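Local coordinates for terminal oxygenase component of carbazole (Janthinobacterium sp., PDB 7BUG) that catalyses the angular dioxygenation of carbazole at C-9a and C-1, using a Rieske [2Fe-2S] cluster and a mononuclear iron, at the interface of chains A and B. Numbering follows the deposited sequence. Chains: chain A/B, Terminal oxygenase component of carbazole.

Contact 1: the interface of chains A and B. Residues chain A 84, 87, 89, 96, 106, 108; chain B 241-244.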
ATOM      1  N   THR A  84      39.643  -1.893   3.402  1.00 17.26           N
ATOM      2  CA  THR A  84      40.726  -0.967   3.811  1.00 18.66           C
ATOM      3  C   THR A  84      40.090   0.255   4.475  1.00 20.39           C
ATOM      4  O   THR A  84      38.897   0.547   4.227  1.00 18.57           O
ATOM      5  CB  THR A  84      41.632  -0.559   2.656  1.00 18.04           C
ATOM      6  OG1 THR A  84      41.000   0.397   1.799  1.00 16.78           O
ATOM      7  CG2 THR A  84      42.104  -1.765   1.875  1.00 16.37           C
ATOM      8  N   THR A  87      38.390   2.698   1.933  1.00 14.09           N
ATOM      9  CA  THR A  87      37.473   2.215   0.878  1.00 13.07           C
ATOM     10  C   THR A  87      36.256   1.488   1.449  1.00 12.41           C
ATOM     11  O   THR A  87      36.227   1.059   2.611  1.00 13.57           O
ATOM     12  CB  THR A  87      38.148   1.308  -0.162  1.00 13.42           C
ATOM     13  OG1 THR A  87      38.607   0.131   0.492  1.00 12.59           O
ATOM     14  CG2 THR A  87      39.286   2.007  -0.884  1.00 13.81           C
ATOM     15  N   THR A  89      33.765  -1.842  -0.198  1.00 10.71           N
ATOM     16  CA  THR A  89      33.636  -2.826  -1.280  1.00 10.21           C
ATOM     17  C   THR A  89      32.163  -3.249  -1.307  1.00 10.40           C
ATOM     18  O   THR A  89      31.674  -3.765  -0.264  1.00 10.39           O
ATOM     19  CB  THR A  89      34.577  -4.020  -1.014  1.00 10.26           C
ATOM     20  OG1 THR A  89      35.909  -3.507  -1.089  1.00 10.94           O
ATOM     21  CG2 THR A  89      34.364  -5.158  -1.974  1.00 10.18           C
ATOM     22  N   THR A  96      34.783  -1.492  -5.649  1.00  9.77           N
ATOM     23  CA  THR A  96      35.375  -0.850  -4.474  1.00 10.41           C
ATOM     24  C   THR A  96      35.558   0.647  -4.730  1.00 10.69           C
ATOM     25  O   THR A  96      36.181   1.030  -5.758  1.00 10.66           O
ATOM     26  CB  THR A  96      36.709  -1.526  -4.163  1.00 10.51           C
ATOM     27  OG1 THR A  96      36.411  -2.898  -3.869  1.00 11.41           O
ATOM     28  CG2 THR A  96      37.403  -0.880  -2.985  1.00 12.24           C
ATOM     29  N   ASP A 106      38.977  -0.133  -7.591  1.00 13.61           N
ATOM     30  CA  ASP A 106      39.329  -1.571  -7.667  1.00 12.14           C
ATOM     31  C   ASP A 106      38.012  -2.318  -7.903  1.00 13.06           C
ATOM     32  O   ASP A 106      36.955  -1.837  -7.478  1.00 12.47           O
ATOM     33  CB  ASP A 106      40.035  -2.063  -6.409  1.00 13.87           C
ATOM     34  CG  ASP A 106      41.506  -1.690  -6.350  1.00 16.20           C
ATOM     35  OD1 ASP A 106      42.284  -2.278  -7.160  1.00 17.42           O
ATOM     36  OD2 ASP A 106      41.873  -0.822  -5.483  1.00 19.88           O
ATOM     37  N   LEU A 108      37.188  -6.392  -7.065  1.00 12.07           N
ATOM     38  CA  LEU A 108      37.864  -7.641  -6.636  1.00 12.55           C
ATOM     39  C   LEU A 108      37.555  -8.782  -7.595  1.00 11.71           C
ATOM     40  O   LEU A 108      38.419  -9.641  -7.800  1.00 12.25           O
ATOM     41  CB  LEU A 108      37.538  -8.036  -5.195  1.00 13.63           C
ATOM     42  CG  LEU A 108      37.772  -6.974  -4.115  1.00 17.90           C
ATOM     43  CD1 LEU A 108      37.679  -7.600  -2.737  1.00 17.90           C
ATOM     44  CD2 LEU A 108      39.061  -6.211  -4.265  1.00 21.13           C
TER
ATOM     45  N   GLY B 241      42.155 -11.196  -3.959  1.00 17.10           N
ATOM     46  CA  GLY B 241      41.540  -9.909  -4.315  1.00 16.20           C
ATOM     47  C   GLY B 241      42.307  -8.768  -3.697  1.00 15.51           C
ATOM     48  O   GLY B 241      42.628  -8.869  -2.508  1.00 16.48           O
ATOM     49  N   THR B 242      42.564  -7.726  -4.467  1.00 15.68           N
ATOM     50  CA  THR B 242      43.448  -6.631  -4.070  1.00 17.41           C
ATOM     51  C   THR B 242      42.721  -5.289  -4.057  1.00 16.63           C
ATOM     52  O   THR B 242      41.870  -4.975  -4.929  1.00 16.32           O
ATOM     53  CB  THR B 242      44.705  -6.531  -4.927  1.00 17.85           C
ATOM     54  OG1 THR B 242      44.331  -6.248  -6.271  1.00 20.14           O
ATOM     55  CG2 THR B 242      45.555  -7.783  -4.909  1.00 20.14           C
ATOM     56  N   ILE B 243      43.147  -4.450  -3.141  1.00 16.37           N
ATOM     57  CA  ILE B 243      42.760  -3.019  -3.097  1.00 16.51           C
ATOM     58  C   ILE B 243      44.071  -2.237  -2.997  1.00 18.98           C
ATOM     59  O   ILE B 243      44.793  -2.496  -2.018  1.00 19.99           O
ATOM     60  CB  ILE B 243      41.790  -2.685  -1.957  1.00 16.96           C
ATOM     61  CG1 ILE B 243      40.457  -3.434  -2.128  1.00 17.33           C
ATOM     62  CG2 ILE B 243      41.598  -1.180  -1.877  1.00 16.96           C
ATOM     63  CD1 ILE B 243      39.531  -3.340  -0.932  1.00 16.71           C
ATOM     64  N   GLY B 244      44.316  -1.356  -3.955  1.00 19.53           N
ATOM     65  CA  GLY B 244      45.562  -0.563  -3.958  1.00 21.23           C
ATOM     66  C   GLY B 244      46.745  -1.520  -4.009  1.00 24.87           C
ATOM     67  O   GLY B 244      47.795  -1.203  -3.384  1.00 28.11           O
TER
HETATM   68  O   HOH W   1      44.509  -3.623  -6.465  1.00 21.29           O
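B:Ile243, at the end of strand 240-243, puts its side chain among four threonines, a leucine and an aspartate of the Rieske domain of chain A, so that a beta-branched residue of one subunit is received by a mixed site on its neighbour, with threonines around its tip. The apolar contacts divide between its two branches. The short branch of B:Ile243, CG2, meets the methyl CG2 of A:Thr84 at 3.8 Å. The long branch keeps CG1 anti to the carbonyl carbon (chi1 -63°) and is extended beyond it, which carries CD1 of B:Ile243 in to the methyl CG2 of A:Thr96, also 3.8 Å away. A:Leu108 reaches the same branch from another direction, its CD2 3.8 Å from CG1 of B:Ile243. An isoleucine suits this place because its two arms serve largely different neighbours, with A:Thr87 between them.

Threonine suits the receiving side because it can offer either a methyl or a hydroxyl already paired within chain A. A:Thr84 and A:Thr96 give their methyls. OG1 of A:Thr84 and OG1 of A:Thr87 are hydrogen-bonded at 2.7 Å. A:Thr89 turns its OG1, paired with that of A:Thr96, toward CD1 of B:Ile243, 3.6 Å away. The hydroxyls of A:Thr84, A:Thr87 and A:Thr89 thus have partners although they lie beside an aliphatic chain.

Polar contacts across the interface centre on A:Asp106, on strand 104-107. Its carboxylate oxygen OD2 accepts a hydrogen bond from the backbone N of B:Gly244, with 156° at the hydrogen; the donor stands above the carboxylate plane, 37° out of it. The other oxygen works through water: OD1 of A:Asp106 lies 2.7 Å from water 1, which is 2.6 Å from the hydroxyl OG1 of B:Thr242.

Contact 2: the interface of chains A and B. Residues chain A 107, 110, 112-115; chain B 204-206, 356-357.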
ATOM      1  N   ILE A 107      38.108  -3.473  -8.523  1.00 12.69           N
ATOM      2  CA  ILE A 107      36.970  -4.435  -8.533  1.00 11.82           C
ATOM      3  C   ILE A 107      37.505  -5.825  -8.223  1.00 12.16           C
ATOM      4  O   ILE A 107      38.263  -6.364  -9.065  1.00 12.80           O
ATOM      5  CB  ILE A 107      36.192  -4.435  -9.856  1.00 12.04           C
ATOM      6  CG1 ILE A 107      35.691  -3.050 -10.255  1.00 13.04           C
ATOM      7  CG2 ILE A 107      35.035  -5.453  -9.773  1.00 12.65           C
ATOM      8  CD1 ILE A 107      35.083  -2.972 -11.612  1.00 13.18           C
ATOM      9  N   ASN A 110      37.151  -8.653 -10.817  1.00 12.04           N
ATOM     10  CA  ASN A 110      37.773  -8.469 -12.146  1.00 11.94           C
ATOM     11  C   ASN A 110      38.766  -7.322 -12.082  1.00 11.69           C
ATOM     12  O   ASN A 110      38.462  -6.172 -12.359  1.00 11.89           O
ATOM     13  CB  ASN A 110      36.775  -8.251 -13.270  1.00 13.10           C
ATOM     14  CG  ASN A 110      37.508  -8.119 -14.597  1.00 14.34           C
ATOM     15  OD1 ASN A 110      38.741  -8.272 -14.608  1.00 15.14           O
ATOM     16  ND2 ASN A 110      36.792  -7.718 -15.664  1.00 14.29           N
ATOM     17  N   THR A 112      41.039  -6.486 -13.956  1.00 15.21           N
ATOM     18  CA  THR A 112      41.357  -5.989 -15.312  1.00 15.11           C
ATOM     19  C   THR A 112      40.237  -5.168 -15.905  1.00 15.30           C
ATOM     20  O   THR A 112      40.338  -4.724 -17.072  1.00 15.23           O
ATOM     21  CB  THR A 112      41.743  -7.111 -16.272  1.00 15.66           C
ATOM     22  OG1 THR A 112      40.595  -7.924 -16.616  1.00 18.04           O
ATOM     23  CG2 THR A 112      42.830  -7.971 -15.700  1.00 17.67           C
ATOM     24  N   SER A 113      39.154  -4.952 -15.162  1.00 14.15           N
ATOM     25  CA  SER A 113      38.011  -4.233 -15.744  1.00 14.20           C
ATOM     26  C   SER A 113      38.404  -2.866 -16.285  1.00 13.00           C
ATOM     27  O   SER A 113      39.013  -2.069 -15.531  1.00 14.04           O
ATOM     28  CB  SER A 113      36.916  -4.055 -14.722  1.00 14.22           C
ATOM     29  OG  SER A 113      35.752  -3.487 -15.318  1.00 12.20           O
ATOM     30  N   ALA A 114      37.807  -2.527 -17.411  1.00 14.39           N
ATOM     31  CA  ALA A 114      37.906  -1.180 -18.036  1.00 16.61           C
ATOM     32  C   ALA A 114      37.149  -0.156 -17.189  1.00 15.54           C
ATOM     33  O   ALA A 114      37.315   1.051 -17.370  1.00 16.87           O
ATOM     34  CB  ALA A 114      37.372  -1.178 -19.443  1.00 16.34           C
ATOM     35  N   GLN A 115      36.264  -0.587 -16.284  1.00 13.70           N
ATOM     36  CA  GLN A 115      35.520   0.399 -15.448  1.00 13.92           C
ATOM     37  C   GLN A 115      36.424   1.041 -14.370  1.00 13.18           C
ATOM     38  O   GLN A 115      36.094   2.140 -13.899  1.00 14.98           O
ATOM     39  CB  GLN A 115      34.286  -0.251 -14.818  1.00 14.11           C
ATOM     40  CG  GLN A 115      33.224  -0.758 -15.769  1.00 14.75           C
ATOM     41  CD  GLN A 115      32.524   0.337 -16.549  1.00 17.39           C
ATOM     42  OE1 GLN A 115      32.848   1.513 -16.439  1.00 18.71           O
ATOM     43  NE2 GLN A 115      31.534  -0.041 -17.338  1.00 17.62           N
TER
ATOM     44  N   PHE B 204      36.512 -13.786 -11.966  1.00 17.41           N
ATOM     45  CA  PHE B 204      37.345 -14.130 -13.140  1.00 18.17           C
ATOM     46  C   PHE B 204      37.736 -12.855 -13.889  1.00 19.87           C
ATOM     47  O   PHE B 204      36.919 -11.961 -14.135  1.00 23.12           O
ATOM     48  CB  PHE B 204      36.637 -15.105 -14.070  1.00 19.13           C
ATOM     49  CG  PHE B 204      36.311 -16.439 -13.470  1.00 20.34           C
ATOM     50  CD1 PHE B 204      37.217 -17.491 -13.524  1.00 24.89           C
ATOM     51  CD2 PHE B 204      35.095 -16.627 -12.827  1.00 25.45           C
ATOM     52  CE1 PHE B 204      36.920 -18.707 -12.919  1.00 28.75           C
ATOM     53  CE2 PHE B 204      34.799 -17.851 -12.255  1.00 23.42           C
ATOM     54  CZ  PHE B 204      35.705 -18.875 -12.289  1.00 24.27           C
ATOM     55  N   ALA B 205      39.001 -12.763 -14.284  1.00 18.35           N
ATOM     56  CA  ALA B 205      39.459 -11.749 -15.249  1.00 20.22           C
ATOM     57  C   ALA B 205      39.236 -12.382 -16.612  1.00 24.04           C
ATOM     58  O   ALA B 205      39.729 -13.487 -16.829  1.00 23.45           O
ATOM     59  CB  ALA B 205      40.915 -11.452 -15.020  1.00 20.50           C
ATOM     60  N   PRO B 206      38.415 -11.807 -17.515  1.00 21.99           N
ATOM     61  CA  PRO B 206      38.098 -12.499 -18.765  1.00 23.10           C
ATOM     62  C   PRO B 206      39.396 -12.811 -19.529  1.00 28.49           C
ATOM     63  O   PRO B 206      40.358 -12.051 -19.381  1.00 27.94           O
ATOM     64  CB  PRO B 206      37.175 -11.533 -19.491  1.00 26.81           C
ATOM     65  CG  PRO B 206      36.560 -10.760 -18.338  1.00 25.34           C
ATOM     66  CD  PRO B 206      37.733 -10.515 -17.413  1.00 22.58           C
ATOM     67  N   PHE B 356      29.667  -4.355 -16.381  1.00 11.78           N
ATOM     68  CA  PHE B 356      31.097  -4.632 -16.664  1.00 10.88           C
ATOM     69  C   PHE B 356      31.236  -5.968 -17.377  1.00 11.31           C
ATOM     70  O   PHE B 356      30.273  -6.544 -17.829  1.00 11.61           O
ATOM     71  CB  PHE B 356      31.970  -4.403 -15.437  1.00 10.61           C
ATOM     72  CG  PHE B 356      32.032  -5.487 -14.390  1.00 11.48           C
ATOM     73  CD1 PHE B 356      30.901  -6.241 -14.088  1.00 12.35           C
ATOM     74  CD2 PHE B 356      33.174  -5.706 -13.647  1.00 11.59           C
ATOM     75  CE1 PHE B 356      30.905  -7.193 -13.072  1.00 11.43           C
ATOM     76  CE2 PHE B 356      33.176  -6.649 -12.634  1.00 12.46           C
ATOM     77  CZ  PHE B 356      32.047  -7.387 -12.332  1.00 12.75           C
ATOM     78  N   GLU B 357      32.493  -6.380 -17.585  1.00 11.68           N
ATOM     79  CA  GLU B 357      32.796  -7.382 -18.611  1.00 12.57           C
ATOM     80  C   GLU B 357      32.035  -8.695 -18.396  1.00 13.81           C
ATOM     81  O   GLU B 357      31.502  -9.253 -19.393  1.00 14.07           O
ATOM     82  CB  GLU B 357      34.308  -7.582 -18.654  1.00 13.91           C
ATOM     83  CG  GLU B 357      35.035  -6.410 -19.249  1.00 15.83           C
ATOM     84  CD  GLU B 357      35.398  -5.247 -18.345  1.00 18.13           C
ATOM     85  OE1 GLU B 357      34.988  -5.273 -17.164  1.00 15.56           O
ATOM     86  OE2 GLU B 357      36.184  -4.356 -18.793  1.00 16.91           O
TER
HETATM   87  O   HOH W   2      41.438  -9.374 -18.665  1.00 32.82           O
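B:Phe356 and A:Ile107 form the apolar centre, the side chains running past each other in opposite directions. The branch methyl CG2 of A:Ile107 touches ring atom CE2 of B:Phe356 at 3.6 Å, and CD1 lies near the neighbouring CD2. At its CB, B:Phe356 also meets CG of A:Gln115, whose amide plane is turned 41° from the ring. A broad, flat phenylalanine suits the centre because its ring meets A:Ile107 and, 4.0 Å from CE2 of B:Phe356, the CB of A:Asn110, while the hydroxyl OG of A:Ser113 lies in plane at the ring's edge.

A:Asn110 comes next. Its CG is anti to the backbone N (chi1 -178°), which extends the amide toward B:Pro206; the two side chains cross at about a right angle, with CG of A:Asn110 3.7 Å from CD of B:Pro206. Asparagine suits this place because it packs against the proline while its OD1 ties down its own loop. OD1 of A:Asn110 accepts two hydrogen bonds from A:Thr112: the hydroxyl OG1, at 2.8 Å, lies in the carbonyl plane on a lone pair, whereas the backbone N approaches from above that plane. An alanine here would probably leave both A:Thr112 donors without this acceptor, free the loop to shift and open a gap beside B:Pro206.

At the polar rim B:Glu357, its chain bent at chi2 (85°), presents both carboxylate oxygens to chain A, each through its syn lone pair. OE1 of B:Glu357 accepts from OG of A:Ser113 at 2.7 Å, and its OE2 from the backbone N of A:Ala114 at 2.8 Å. Glutamate has the reach for this two-pronged grip. The same serine OG accepts from the backbone N of A:Gln115, which helps fix its position. Farther out, water 2 links OG1 of A:Thr112 to the carbonyl oxygen of B:Pro206.

Here the Rieske domain of chain A meets the ring-hydroxylase part of chain B: strand 104-107 and its following loop face strand 203-205 with B:Pro206, and B:Phe356 with 3-10 helix 357-359.

The C-alpha centres of contact 1 and contact 2 lie about 13 Å apart, and strand 104-107 of chain A serves both: A:Asp106 belongs to contact 1 and the adjacent A:Ile107 to contact 2. Just past the strand A:Leu108 serves contact 1 and A:Asn110 contact 2. On chain B the partners come from segments far apart in sequence, all in the ring-hydroxylase part. The Rieske domain of one subunit is therefore held against the catalytic part of the next at neighbouring places. Such docking fits the trimeric assembly, in which electrons are likely to pass between subunits from cluster to mononuclear iron.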